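Local coordinates for alternansucrase (Leuconostoc mesenteroides, PDB 6HVG), which belongs to the glycoside hydrolase family 70 enzymes, with a TIM-barrel-like catalytic part and additional repeats of the choline-binding and cell-wall-binding kind, at residues N580-S585 and K1246-T1251; I588-Q593 and A628-I633; E404-Y409 and K1167-A1172; L594-Y599 and D1114-G1119. All coordinates share one frame; numbering follows the deposited sequence.

Contact 1 of 4, residues N580-S585 and K1246-T1251; sequences NDIDNS and KYMNGT. With CA (calcium ion), chain C.
The calcium site of the family 70 region has one of its ligands on a pair of antiparallel strands, 580-582 and 1248-1251, where Asp581 faces Gly1250 in a hydrogen-bonded pair. Asp581 N donates to Gly1250 O at 3.1 Å, and Asn1249 N to Asp581 O at 2.8 Å. With CG anti to the backbone N (chi1 -176°), the Asp581 carboxylate divides its work: OD1 binds the calcium ion, while OD2 takes Asn1249 ND2 at 2.7 Å, met nearly along its C-O axis with the two flat groups 30° apart. The calcium ion on OD1 and Asn1249 on OD2 together limit its rotation, Asn1249 serving as a second-shell residue. The metal shell also includes water 2, Glu575, Asn625 and Asp1159. Between Asp581 and Ile582 the register slips by one residue, a beta bulge, and Ile582 lies across from Met1248, its CG1 4.0 Å from Met1248 SD. Beyond the strand, Asp583 N donates to Tyr1247 O at 2.8 Å. Water 3 joins Asn1249 ND2 to Asp583 OD1, and OD1 accepts from Ser585 N, an Asx turn, and also from Ser585 OG on its syn lone pair at 2.7 Å.

Contact 2 of 4, residues I588-Q593 and A628-I633; sequences IVQAEQ and ADLLKI
The amide of Gln590 and the carboxylate of Asp629 stand almost perpendicular, their planes 88° apart, where two helices of the TIM-barrel-like family 70 region, 587-601 and 629-642, lean together. Gln590 NE2 donates to Asp629 OD2 on the anti lone pair, at 3.1 Å and with the acceptor tilted 19° from the amide plane. The chain of Gln590, extended beyond CG, carries the amide across the gap. NE2 also donates to Asn584 O, and Asp629 OD2 accepts from Ser1229 OG, so both ends of this bond are held by further partners. The axes of the two short helical segments, 588-593 and 629-633, approach to 10.5 Å at 45°, a spacing that leaves the contact to side chains. Gln593 is bent at chi2, and its aliphatic part meets the tip of Leu630, with CG 4.0 Å from Leu630 CD2. Its amide turns instead to Arg1115 and Asn584. Trp1156 of strand 1151-1156 touches both Gln593 and Leu630. Ile633 crosses Gln590 at about a right angle and lays its terminal methyl along the glutamine chain, with CD1 3.8 Å from Gln590 CB and 3.9 Å from Gln590 OE1.

Contact 3 of 4, residues E404-Y409 and K1167-A1172; sequences ENVDGY and KEVVTA
A type I' beta turn, Val406 to Tyr409, presses Val406 and Asp407 against strand 1166-1175 of an antiparallel sheet in the family 70 region. Two backbone bonds close the turn, Tyr409 N to Val406 O at 2.8 Å and Val406 N to Tyr409 O at 3.1 Å. An Asx motif braces the turn: Asn405 OD1 accepts from Gly408 N in the plane of its carbonyl, on a lone pair. At the backbone angles of Gly408 a CB would jam against the carbonyl O of Asp407, which calls for glycine.

Val1169 is the residue the turn closes on. Val1169 CG2 lies 3.5 Å from Val406 CG1, while Val1169 CG1 meets Tyr409 CD2 at 4.0 Å, approaching the ring obliquely. Both methyls of Val1169 lie near Tyr409 CD2, and CG2 also packs on Val406. Val406 holds CG1 anti to its backbone N (chi1 -173°), a setting in which this methyl also meets the strand backbone, 3.7 Å from Glu1168 C. The polar link is slight: Val1169 N points almost straight at Asp407 OD2, but at 3.3 Å the hydrogen bond is weak. Asp407 OD2 also lies 3.7 Å from Glu1168 CB. The Glu1168 carboxylate itself is turned to Thr1196 and to the backbone of Ala1245.

The Tyr409 hydroxyl bonds to Arg543 O, and its side chain touches Leu1191 of strand 1190-1197, an outermost strand of the sheet. On the other side of strand 1166-1175 runs strand 534-537, where Val1170 touches Tyr537 and Ala1172 touches Leu535.

Contact 4 of 4, residues L594-Y599 and D1114-G1119; sequences LNWLHY and DRYDLG
Segment 594-599 of helix 587-601 faces the irregular loop 1114-1119 with Trp596 and Tyr1116 nearest, their CA atoms 7.5 Å apart. This buried contact in the TIM-barrel-like family 70 region centres on an aromatic cluster of Trp596, Tyr599 and Tyr1116. Tyr1116 joins the other two rings by edge-to-face contacts: the edge of Trp596 is toward its face, while its own edge is toward the face of Tyr599, with planes at 66° and CD2 over the centre of the Tyr599 ring. Arg1115 covers a face of Trp596. Its CB makes a CH-pi contact with the five-membered ring, and a bend at chi3 (-56°) brings the guanidinium back over the indole, stacked flat with planes 25° apart. CZ lies 4.2 Å from the centroid of the six-membered ring, an off-centre cation-pi contact. NH2 forms a salt bridge with Glu592, and NH1 bonds to Gln593. Trp596 NE1 donates to Arg1115 O at 3.0 Å, coming from above the carbonyl plane. Tyr1116 OH, also bonded to Glu592, accepts a nearly straight bond from Asn595 ND2 at 3.3 Å; Asn595 OD1 accepts from Phe1211 N. In the plane of the Tyr599 ring, Leu1118 CD1 meets the edge, 3.7 Å from Tyr599 CE2.

Helix 587-601 ties three of the contacts together. It follows strand 580-582 of contact 1, gives its first part to contact 2 and its next turns to contact 4. Contacts 1 and 2 have centres about 13 Å apart and touch through Asn584; contacts 2 and 4, about 14 Å apart, touch through Glu592 and Gln593. Contact 3 lies farther off, its centre about 17 Å from contact 1 and 29 Å from the other two, but its strand 1166-1175 shares the antiparallel sheet of contact 1, which holds the calcium ligand. Along the chain come 404-409, 580-585, 588-593, 594-599, 628-633, 1114-1119, 1167-1172 and 1246-1251; contacts 1, 3 and 4 join parts hundreds of residues apart, contact 2 only 35.

Contact 1 of 4, residues N580-S585 and K1246-T1251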
loop_
_atom_site.group_PDB
_atom_site.type_symbol
_atom_site.label_atom_id
_atom_site.label_comp_id
_atom_site.label_asym_id
_atom_site.label_seq_id
_atom_site.Cartn_x
_atom_site.Cartn_y
_atom_site.Cartn_z
ATOM N N ASN A 580 -1.070 7.601 13.182
ATOM C CA ASN A 580 -2.211 7.905 14.011
ATOM C C ASN A 580 -3.100 8.858 13.285
ATOM O O ASN A 580 -2.712 9.985 13.051
ATOM C CB ASN A 580 -1.774 8.552 15.307
ATOM C CG ASN A 580 -1.002 7.610 16.191
ATOM O OD1 ASN A 580 -1.589 6.778 16.904
ATOM N ND2 ASN A 580 0.291 7.727 16.160
ATOM N N ASP A 581 -4.299 8.421 12.923
ATOM C CA ASP A 581 -5.199 9.248 12.126
ATOM C C ASP A 581 -5.932 10.232 13.051
ATOM O O ASP A 581 -6.629 9.834 13.961
ATOM C CB ASP A 581 -6.169 8.363 11.341
ATOM C CG ASP A 581 -7.047 9.124 10.443
ATOM O OD1 ASP A 581 -6.618 9.505 9.333
ATOM O OD2 ASP A 581 -8.224 9.306 10.830
ATOM N N ILE A 582 -5.736 11.515 12.802
ATOM C CA ILE A 582 -6.349 12.590 13.560
ATOM C C ILE A 582 -7.845 12.740 13.223
ATOM O O ILE A 582 -8.239 12.694 12.062
ATOM C CB ILE A 582 -5.596 13.914 13.299
ATOM C CG1 ILE A 582 -4.198 13.815 13.921
ATOM C CG2 ILE A 582 -6.370 15.111 13.848
ATOM C CD1 ILE A 582 -3.240 14.892 13.462
ATOM N N ASP A 583 -8.665 12.907 14.261
ATOM C CA ASP A 583 -10.103 13.095 14.098
ATOM C C ASP A 583 -10.415 14.549 13.736
ATOM O O ASP A 583 -10.759 15.368 14.604
ATOM C CB ASP A 583 -10.824 12.692 15.375
ATOM C CG ASP A 583 -12.330 12.868 15.296
ATOM O OD1 ASP A 583 -12.879 13.015 14.174
ATOM O OD2 ASP A 583 -12.958 12.865 16.387
ATOM N N ASN A 584 -10.298 14.859 12.445
ATOM C CA ASN A 584 -10.649 16.187 11.928
ATOM C C ASN A 584 -12.164 16.476 11.832
ATOM O O ASN A 584 -12.547 17.562 11.437
ATOM C CB ASN A 584 -9.974 16.421 10.575
ATOM C CG ASN A 584 -8.449 16.363 10.662
ATOM O OD1 ASN A 584 -7.833 17.009 11.503
ATOM N ND2 ASN A 584 -7.838 15.576 9.792
ATOM N N SER A 585 -13.015 15.530 12.233
ATOM C CA SER A 585 -14.472 15.785 12.348
ATOM C C SER A 585 -14.876 16.418 13.676
ATOM O O SER A 585 -16.034 16.834 13.832
ATOM C CB SER A 585 -15.275 14.494 12.184
ATOM O OG SER A 585 -15.309 13.750 13.388
ATOM N N LYS A 1246 -8.443 10.496 22.461
ATOM C CA LYS A 1246 -9.777 11.041 22.244
ATOM C C LYS A 1246 -9.871 11.936 21.004
ATOM O O LYS A 1246 -10.954 12.143 20.472
ATOM C CB LYS A 1246 -10.296 11.761 23.499
ATOM C CG LYS A 1246 -9.502 12.982 23.961
ATOM C CD LYS A 1246 -10.198 13.623 25.149
ATOM C CE LYS A 1246 -9.328 14.655 25.825
ATOM N NZ LYS A 1246 -9.968 15.134 27.080
ATOM N N TYR A 1247 -8.736 12.461 20.545
ATOM C CA TYR A 1247 -8.689 13.270 19.341
ATOM C C TYR A 1247 -8.287 12.481 18.093
ATOM O O TYR A 1247 -8.090 13.058 17.022
ATOM C CB TYR A 1247 -7.742 14.450 19.563
ATOM C CG TYR A 1247 -8.186 15.408 20.654
ATOM C CD1 TYR A 1247 -9.472 15.939 20.657
ATOM C CD2 TYR A 1247 -7.317 15.808 21.660
ATOM C CE1 TYR A 1247 -9.883 16.819 21.640
ATOM C CE2 TYR A 1247 -7.725 16.690 22.654
ATOM C CZ TYR A 1247 -9.016 17.191 22.636
ATOM O OH TYR A 1247 -9.463 18.068 23.601
ATOM N N MET A 1248 -8.248 11.163 18.203
ATOM C CA MET A 1248 -7.791 10.308 17.106
ATOM C C MET A 1248 -8.894 9.377 16.627
ATOM O O MET A 1248 -9.711 8.924 17.411
ATOM C CB MET A 1248 -6.596 9.451 17.562
ATOM C CG MET A 1248 -5.391 10.240 18.056
ATOM S SD MET A 1248 -4.486 11.051 16.745
ATOM C CE MET A 1248 -3.459 12.139 17.694
ATOM N N ASN A 1249 -8.888 9.075 15.334
ATOM C CA ASN A 1249 -9.764 8.073 14.760
ATOM C C ASN A 1249 -9.205 6.682 14.931
ATOM O O ASN A 1249 -9.957 5.718 15.076
ATOM C CB ASN A 1249 -9.963 8.331 13.274
ATOM C CG ASN A 1249 -10.792 9.573 13.000
ATOM O OD1 ASN A 1249 -11.614 9.978 13.815
ATOM N ND2 ASN A 1249 -10.561 10.193 11.847
ATOM N N GLY A 1250 -7.891 6.553 14.910
ATOM C CA GLY A 1250 -7.294 5.240 15.057
ATOM C C GLY A 1250 -5.814 5.221 14.805
ATOM O O GLY A 1250 -5.137 6.243 14.956
ATOM N N THR A 1251 -5.311 4.040 14.460
ATOM C CA THR A 1251 -3.889 3.813 14.287
ATOM C C THR A 1251 -3.678 2.664 13.306
ATOM O O THR A 1251 -4.560 1.856 13.084
ATOM C CB THR A 1251 -3.197 3.453 15.622
ATOM O OG1 THR A 1251 -1.830 3.102 15.373
ATOM C CG2 THR A 1251 -3.870 2.276 16.292
HETATM CA CA CA C . -7.749 10.506 8.189
HETATM O O HOH W 1 -0.815 4.460 18.122
HETATM O O HOH W 2 -7.338 12.435 9.503
HETATM O O HOH W 3 -12.714 12.109 11.526
#

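Contact 2 of 4, residues I588-Q593 and A628-I633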
loop_
_atom_site.group_PDB
_atom_site.type_symbol
_atom_site.label_atom_id
_atom_site.label_comp_id
_atom_site.label_asym_id
_atom_site.label_seq_id
_atom_site.Cartn_x
_atom_site.Cartn_y
_atom_site.Cartn_z
ATOM N N ILE A 588 -13.246 20.708 18.138
ATOM C CA ILE A 588 -12.062 21.103 18.904
ATOM C C ILE A 588 -10.780 20.896 18.100
ATOM O O ILE A 588 -9.886 21.725 18.139
ATOM C CB ILE A 588 -11.984 20.357 20.259
ATOM C CG1 ILE A 588 -13.130 20.813 21.186
ATOM C CG2 ILE A 588 -10.657 20.633 20.956
ATOM C CD1 ILE A 588 -13.453 19.851 22.312
ATOM N N VAL A 589 -10.698 19.785 17.388
ATOM C CA VAL A 589 -9.526 19.471 16.584
ATOM C C VAL A 589 -9.494 20.381 15.358
ATOM O O VAL A 589 -8.424 20.794 14.932
ATOM C CB VAL A 589 -9.510 17.976 16.171
ATOM C CG1 VAL A 589 -8.411 17.673 15.151
ATOM C CG2 VAL A 589 -9.339 17.112 17.408
ATOM N N GLN A 590 -10.666 20.711 14.820
ATOM C CA GLN A 590 -10.758 21.651 13.715
ATOM C C GLN A 590 -10.195 23.020 14.086
ATOM O O GLN A 590 -9.470 23.630 13.297
ATOM C CB GLN A 590 -12.202 21.784 13.233
ATOM C CG GLN A 590 -12.718 20.540 12.532
ATOM C CD GLN A 590 -14.143 20.684 12.028
ATOM O OE1 GLN A 590 -14.819 21.667 12.326
ATOM N NE2 GLN A 590 -14.615 19.685 11.265
ATOM N N ALA A 591 -10.514 23.492 15.284
ATOM C CA ALA A 591 -9.969 24.761 15.793
ATOM C C ALA A 591 -8.448 24.686 15.885
ATOM O O ALA A 591 -7.755 25.649 15.545
ATOM C CB ALA A 591 -10.550 25.104 17.172
ATOM N N GLU A 592 -7.931 23.552 16.358
ATOM C CA GLU A 592 -6.487 23.382 16.509
ATOM C C GLU A 592 -5.780 23.392 15.141
ATOM O O GLU A 592 -4.683 23.917 15.004
ATOM C CB GLU A 592 -6.195 22.098 17.274
ATOM C CG GLU A 592 -4.729 21.724 17.331
ATOM C CD GLU A 592 -3.832 22.878 17.720
ATOM O OE1 GLU A 592 -4.278 23.768 18.467
ATOM O OE2 GLU A 592 -2.662 22.846 17.306
ATOM N N GLN A 593 -6.432 22.835 14.127
ATOM C CA GLN A 593 -5.877 22.844 12.782
ATOM C C GLN A 593 -5.802 24.285 12.251
ATOM O O GLN A 593 -4.896 24.623 11.507
ATOM C CB GLN A 593 -6.701 21.990 11.828
ATOM C CG GLN A 593 -6.835 20.531 12.168
ATOM C CD GLN A 593 -5.576 19.746 11.982
ATOM O OE1 GLN A 593 -4.487 20.263 11.740
ATOM N NE2 GLN A 593 -5.733 18.468 12.079
ATOM N N ALA A 628 -13.589 17.029 5.023
ATOM C CA ALA A 628 -13.524 18.103 4.038
ATOM C C ALA A 628 -13.859 19.506 4.593
ATOM O O ALA A 628 -13.651 20.507 3.910
ATOM C CB ALA A 628 -14.424 17.760 2.871
ATOM N N ASP A 629 -14.382 19.581 5.811
ATOM C CA ASP A 629 -14.539 20.865 6.498
ATOM C C ASP A 629 -13.254 21.673 6.539
ATOM O O ASP A 629 -13.294 22.897 6.528
ATOM C CB ASP A 629 -14.998 20.652 7.939
ATOM C CG ASP A 629 -16.468 20.259 8.059
ATOM O OD1 ASP A 629 -17.258 20.498 7.109
ATOM O OD2 ASP A 629 -16.822 19.730 9.141
ATOM N N LEU A 630 -12.116 20.994 6.586
ATOM C CA LEU A 630 -10.842 21.676 6.651
ATOM C C LEU A 630 -10.607 22.595 5.469
ATOM O O LEU A 630 -9.880 23.582 5.590
ATOM C CB LEU A 630 -9.681 20.678 6.777
ATOM C CG LEU A 630 -9.585 19.871 8.070
ATOM C CD1 LEU A 630 -8.303 19.052 8.078
ATOM C CD2 LEU A 630 -9.652 20.767 9.297
ATOM N N LEU A 631 -11.186 22.273 4.318
ATOM C CA LEU A 631 -11.019 23.113 3.149
ATOM C C LEU A 631 -11.730 24.445 3.353
ATOM O O LEU A 631 -11.182 25.511 3.007
ATOM C CB LEU A 631 -11.546 22.421 1.886
ATOM C CG LEU A 631 -10.972 21.053 1.525
ATOM C CD1 LEU A 631 -11.453 20.617 0.161
ATOM C CD2 LEU A 631 -9.463 21.055 1.545
ATOM N N LYS A 632 -12.939 24.374 3.912
ATOM C CA LYS A 632 -13.745 25.561 4.218
ATOM C C LYS A 632 -13.096 26.405 5.304
ATOM O O LYS A 632 -13.049 27.633 5.189
ATOM C CB LYS A 632 -15.134 25.145 4.679
ATOM C CG LYS A 632 -16.155 26.250 4.624
ATOM C CD LYS A 632 -17.275 26.033 5.621
ATOM C CE LYS A 632 -18.462 26.953 5.340
ATOM N NZ LYS A 632 -18.115 28.407 5.356
ATOM N N ILE A 633 -12.573 25.746 6.337
ATOM C CA ILE A 633 -11.884 26.440 7.420
ATOM C C ILE A 633 -10.688 27.212 6.892
ATOM O O ILE A 633 -10.494 28.381 7.220
ATOM C CB ILE A 633 -11.434 25.463 8.526
ATOM C CG1 ILE A 633 -12.659 24.884 9.243
ATOM C CG2 ILE A 633 -10.516 26.148 9.538
ATOM C CD1 ILE A 633 -12.387 23.548 9.907
#

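Contact 3 of 4, residues E404-Y409 and K1167-A1172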
loop_
_atom_site.group_PDB
_atom_site.type_symbol
_atom_site.label_atom_id
_atom_site.label_comp_id
_atom_site.label_asym_id
_atom_site.label_seq_id
_atom_site.Cartn_x
_atom_site.Cartn_y
_atom_site.Cartn_z
ATOM N N GLU A 404 2.478 -2.633 37.371
ATOM C CA GLU A 404 2.753 -1.870 36.152
ATOM C C GLU A 404 1.521 -1.959 35.275
ATOM O O GLU A 404 0.961 -3.041 35.103
ATOM C CB GLU A 404 3.986 -2.415 35.410
ATOM C CG GLU A 404 5.319 -2.113 36.107
ATOM C CD GLU A 404 6.519 -2.768 35.437
ATOM O OE1 GLU A 404 6.358 -3.505 34.439
ATOM O OE2 GLU A 404 7.653 -2.521 35.894
ATOM N N ASN A 405 1.105 -0.841 34.699
ATOM C CA ASN A 405 -0.184 -0.782 34.019
ATOM C C ASN A 405 -0.312 0.348 33.009
ATOM O O ASN A 405 0.526 1.227 32.927
ATOM C CB ASN A 405 -1.280 -0.624 35.064
ATOM C CG ASN A 405 -1.281 0.750 35.706
ATOM O OD1 ASN A 405 -2.207 1.549 35.518
ATOM N ND2 ASN A 405 -0.260 1.026 36.478
ATOM N N VAL A 406 -1.397 0.303 32.251
ATOM C CA VAL A 406 -1.815 1.384 31.364
ATOM C C VAL A 406 -3.278 1.658 31.692
ATOM O O VAL A 406 -4.122 0.762 31.606
ATOM C CB VAL A 406 -1.681 0.970 29.892
ATOM C CG1 VAL A 406 -1.952 2.153 28.960
ATOM C CG2 VAL A 406 -0.299 0.373 29.630
ATOM N N ASP A 407 -3.571 2.892 32.077
ATOM C CA ASP A 407 -4.935 3.331 32.477
ATOM C C ASP A 407 -5.646 2.364 33.399
ATOM O O ASP A 407 -6.866 2.199 33.317
ATOM C CB ASP A 407 -5.814 3.648 31.247
ATOM C CG ASP A 407 -5.366 4.900 30.514
ATOM O OD1 ASP A 407 -4.525 5.647 31.064
ATOM O OD2 ASP A 407 -5.858 5.139 29.390
ATOM N N GLY A 408 -4.872 1.744 34.283
ATOM C CA GLY A 408 -5.412 0.781 35.235
ATOM C C GLY A 408 -5.389 -0.668 34.792
ATOM O O GLY A 408 -5.380 -1.573 35.619
ATOM N N TYR A 409 -5.400 -0.895 33.488
ATOM C CA TYR A 409 -5.431 -2.243 32.961
ATOM C C TYR A 409 -4.049 -2.875 33.014
ATOM O O TYR A 409 -3.054 -2.158 33.144
ATOM C CB TYR A 409 -5.924 -2.217 31.537
ATOM C CG TYR A 409 -7.349 -1.802 31.431
ATOM C CD1 TYR A 409 -8.370 -2.726 31.535
ATOM C CD2 TYR A 409 -7.685 -0.482 31.257
ATOM C CE1 TYR A 409 -9.689 -2.346 31.453
ATOM C CE2 TYR A 409 -9.010 -0.091 31.163
ATOM C CZ TYR A 409 -10.003 -1.031 31.261
ATOM O OH TYR A 409 -11.320 -0.656 31.159
ATOM N N LYS A 1167 1.354 5.965 26.311
ATOM C CA LYS A 1167 0.390 4.891 26.030
ATOM C C LYS A 1167 -0.927 5.116 26.725
ATOM O O LYS A 1167 -0.963 5.653 27.810
ATOM C CB LYS A 1167 0.929 3.527 26.461
ATOM C CG LYS A 1167 2.282 3.156 25.872
ATOM C CD LYS A 1167 2.656 1.713 26.202
ATOM C CE LYS A 1167 4.063 1.407 25.739
ATOM N NZ LYS A 1167 4.351 -0.043 25.775
ATOM N N GLU A 1168 -2.004 4.732 26.055
ATOM C CA GLU A 1168 -3.354 4.729 26.621
ATOM C C GLU A 1168 -4.047 3.450 26.179
ATOM O O GLU A 1168 -3.587 2.774 25.248
ATOM C CB GLU A 1168 -4.198 5.887 26.124
ATOM C CG GLU A 1168 -3.724 7.273 26.506
ATOM C CD GLU A 1168 -4.610 8.350 25.894
ATOM O OE1 GLU A 1168 -4.406 8.662 24.698
ATOM O OE2 GLU A 1168 -5.540 8.860 26.573
ATOM N N VAL A 1169 -5.140 3.113 26.859
ATOM C CA VAL A 1169 -5.908 1.939 26.502
ATOM C C VAL A 1169 -7.138 2.418 25.763
ATOM O O VAL A 1169 -7.952 3.138 26.319
ATOM C CB VAL A 1169 -6.298 1.079 27.726
ATOM C CG1 VAL A 1169 -7.194 -0.076 27.313
ATOM C CG2 VAL A 1169 -5.055 0.537 28.403
ATOM N N VAL A 1170 -7.253 2.007 24.504
ATOM C CA VAL A 1170 -8.390 2.358 23.647
ATOM C C VAL A 1170 -9.260 1.120 23.435
ATOM O O VAL A 1170 -8.811 -0.003 23.685
ATOM C CB VAL A 1170 -7.928 2.871 22.242
ATOM C CG1 VAL A 1170 -6.960 4.035 22.372
ATOM C CG2 VAL A 1170 -7.306 1.742 21.407
ATOM N N THR A 1171 -10.493 1.340 22.978
ATOM C CA THR A 1171 -11.361 0.271 22.491
ATOM C C THR A 1171 -11.306 0.286 20.961
ATOM O O THR A 1171 -11.690 1.274 20.334
ATOM C CB THR A 1171 -12.813 0.460 22.961
ATOM O OG1 THR A 1171 -12.886 0.271 24.366
ATOM C CG2 THR A 1171 -13.719 -0.564 22.321
ATOM N N ALA A 1172 -10.863 -0.814 20.363
ATOM C CA ALA A 1172 -10.491 -0.813 18.965
ATOM C C ALA A 1172 -11.142 -1.914 18.165
ATOM O O ALA A 1172 -11.303 -3.033 18.643
ATOM C CB ALA A 1172 -8.976 -0.909 18.829
#

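Contact 4 of 4, residues L594-Y599 and D1114-G1119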
loop_
_atom_site.group_PDB
_atom_site.type_symbol
_atom_site.label_atom_id
_atom_site.label_comp_id
_atom_site.label_asym_id
_atom_site.label_seq_id
_atom_site.Cartn_x
_atom_site.Cartn_y
_atom_site.Cartn_z
ATOM N N LEU A 594 -6.777 25.113 12.615
ATOM C CA LEU A 594 -6.742 26.528 12.255
ATOM C C LEU A 594 -5.624 27.260 12.983
ATOM O O LEU A 594 -4.986 28.139 12.417
ATOM C CB LEU A 594 -8.090 27.190 12.584
ATOM C CG LEU A 594 -8.220 28.687 12.289
ATOM C CD1 LEU A 594 -8.023 28.933 10.794
ATOM C CD2 LEU A 594 -9.568 29.188 12.786
ATOM N N ASN A 595 -5.418 26.922 14.260
ATOM C CA ASN A 595 -4.317 27.498 15.046
ATOM C C ASN A 595 -2.987 27.209 14.365
ATOM O O ASN A 595 -2.170 28.112 14.186
ATOM C CB ASN A 595 -4.303 26.934 16.472
ATOM C CG ASN A 595 -3.517 27.801 17.454
ATOM O OD1 ASN A 595 -3.971 28.884 17.836
ATOM N ND2 ASN A 595 -2.339 27.335 17.866
ATOM N N TRP A 596 -2.806 25.950 13.957
ATOM C CA TRP A 596 -1.607 25.523 13.248
ATOM C C TRP A 596 -1.459 26.261 11.945
ATOM O O TRP A 596 -0.359 26.687 11.586
ATOM C CB TRP A 596 -1.673 24.030 12.985
ATOM C CG TRP A 596 -0.399 23.397 12.487
ATOM C CD1 TRP A 596 0.868 23.749 12.802
ATOM C CD2 TRP A 596 -0.300 22.252 11.650
ATOM N NE1 TRP A 596 1.759 22.908 12.187
ATOM C CE2 TRP A 596 1.057 21.979 11.475
ATOM C CE3 TRP A 596 -1.233 21.448 11.007
ATOM C CZ2 TRP A 596 1.513 20.923 10.695
ATOM C CZ3 TRP A 596 -0.777 20.395 10.220
ATOM C CH2 TRP A 596 0.580 20.136 10.089
ATOM N N LEU A 597 -2.570 26.417 11.238
ATOM C CA LEU A 597 -2.586 27.141 9.963
ATOM C C LEU A 597 -2.193 28.585 10.142
ATOM O O LEU A 597 -1.451 29.121 9.340
ATOM C CB LEU A 597 -3.959 27.076 9.324
ATOM C CG LEU A 597 -4.141 27.831 8.018
ATOM C CD1 LEU A 597 -3.196 27.313 6.939
ATOM C CD2 LEU A 597 -5.592 27.719 7.587
ATOM N N HIS A 598 -2.692 29.224 11.185
ATOM C CA HIS A 598 -2.303 30.597 11.485
ATOM C C HIS A 598 -0.823 30.632 11.760
ATOM O O HIS A 598 -0.114 31.495 11.243
ATOM C CB HIS A 598 -3.065 31.112 12.690
ATOM C CG HIS A 598 -2.715 32.512 13.080
ATOM N ND1 HIS A 598 -3.339 33.615 12.534
ATOM C CD2 HIS A 598 -1.850 32.983 14.005
ATOM C CE1 HIS A 598 -2.856 34.708 13.092
ATOM N NE2 HIS A 598 -1.953 34.352 13.990
ATOM N N TYR A 599 -0.353 29.679 12.559
ATOM C CA TYR A 599 1.054 29.605 12.943
ATOM C C TYR A 599 1.973 29.525 11.727
ATOM O O TYR A 599 3.032 30.155 11.713
ATOM C CB TYR A 599 1.273 28.418 13.865
ATOM C CG TYR A 599 2.702 28.074 14.197
ATOM C CD1 TYR A 599 3.357 28.692 15.235
ATOM C CD2 TYR A 599 3.375 27.083 13.506
ATOM C CE1 TYR A 599 4.647 28.330 15.585
ATOM C CE2 TYR A 599 4.660 26.711 13.847
ATOM C CZ TYR A 599 5.288 27.335 14.887
ATOM O OH TYR A 599 6.579 26.990 15.236
ATOM N N ASP A 1114 6.092 16.394 16.320
ATOM C CA ASP A 1114 5.723 17.732 16.781
ATOM C C ASP A 1114 5.376 18.612 15.587
ATOM O O ASP A 1114 6.224 18.901 14.738
ATOM C CB ASP A 1114 6.895 18.330 17.546
ATOM C CG ASP A 1114 6.521 19.555 18.358
ATOM O OD1 ASP A 1114 5.455 20.160 18.111
ATOM O OD2 ASP A 1114 7.281 19.894 19.277
ATOM N N ARG A 1115 4.121 19.033 15.504
ATOM C CA ARG A 1115 3.669 19.791 14.326
ATOM C C ARG A 1115 4.255 21.203 14.277
ATOM O O ARG A 1115 4.314 21.807 13.202
ATOM C CB ARG A 1115 2.160 19.894 14.296
ATOM C CG ARG A 1115 1.460 18.569 14.477
ATOM C CD ARG A 1115 0.021 18.601 14.033
ATOM N NE ARG A 1115 -0.701 19.634 14.723
ATOM C CZ ARG A 1115 -1.908 20.034 14.366
ATOM N NH1 ARG A 1115 -2.534 19.466 13.343
ATOM N NH2 ARG A 1115 -2.491 21.004 15.051
ATOM N N TYR A 1116 4.667 21.741 15.424
ATOM C CA TYR A 1116 5.119 23.110 15.498
ATOM C C TYR A 1116 6.643 23.267 15.531
ATOM O O TYR A 1116 7.138 24.397 15.469
ATOM C CB TYR A 1116 4.525 23.774 16.722
ATOM C CG TYR A 1116 3.042 24.001 16.639
ATOM C CD1 TYR A 1116 2.156 22.995 16.964
ATOM C CD2 TYR A 1116 2.530 25.243 16.286
ATOM C CE1 TYR A 1116 0.791 23.197 16.910
ATOM C CE2 TYR A 1116 1.167 25.465 16.236
ATOM C CZ TYR A 1116 0.302 24.433 16.549
ATOM O OH TYR A 1116 -1.051 24.654 16.482
ATOM N N ASP A 1117 7.383 22.163 15.650
ATOM C CA ASP A 1117 8.848 22.202 15.625
ATOM C C ASP A 1117 9.321 22.146 14.178
ATOM O O ASP A 1117 9.314 21.084 13.546
ATOM C CB ASP A 1117 9.416 21.024 16.404
ATOM C CG ASP A 1117 10.911 21.100 16.599
ATOM O OD1 ASP A 1117 11.566 21.886 15.916
ATOM O OD2 ASP A 1117 11.453 20.342 17.427
ATOM N N LEU A 1118 9.755 23.296 13.656
ATOM C CA LEU A 1118 10.250 23.403 12.278
ATOM C C LEU A 1118 11.793 23.546 12.199
ATOM O O LEU A 1118 12.339 23.995 11.188
ATOM C CB LEU A 1118 9.560 24.574 11.588
ATOM C CG LEU A 1118 8.108 24.284 11.132
ATOM C CD1 LEU A 1118 7.107 24.403 12.268
ATOM C CD2 LEU A 1118 7.690 25.191 9.984
ATOM N N GLY A 1119 12.478 23.119 13.256
ATOM C CA GLY A 1119 13.933 23.100 13.277
ATOM C C GLY A 1119 14.563 23.889 14.418
ATOM O O GLY A 1119 15.714 24.299 14.313
#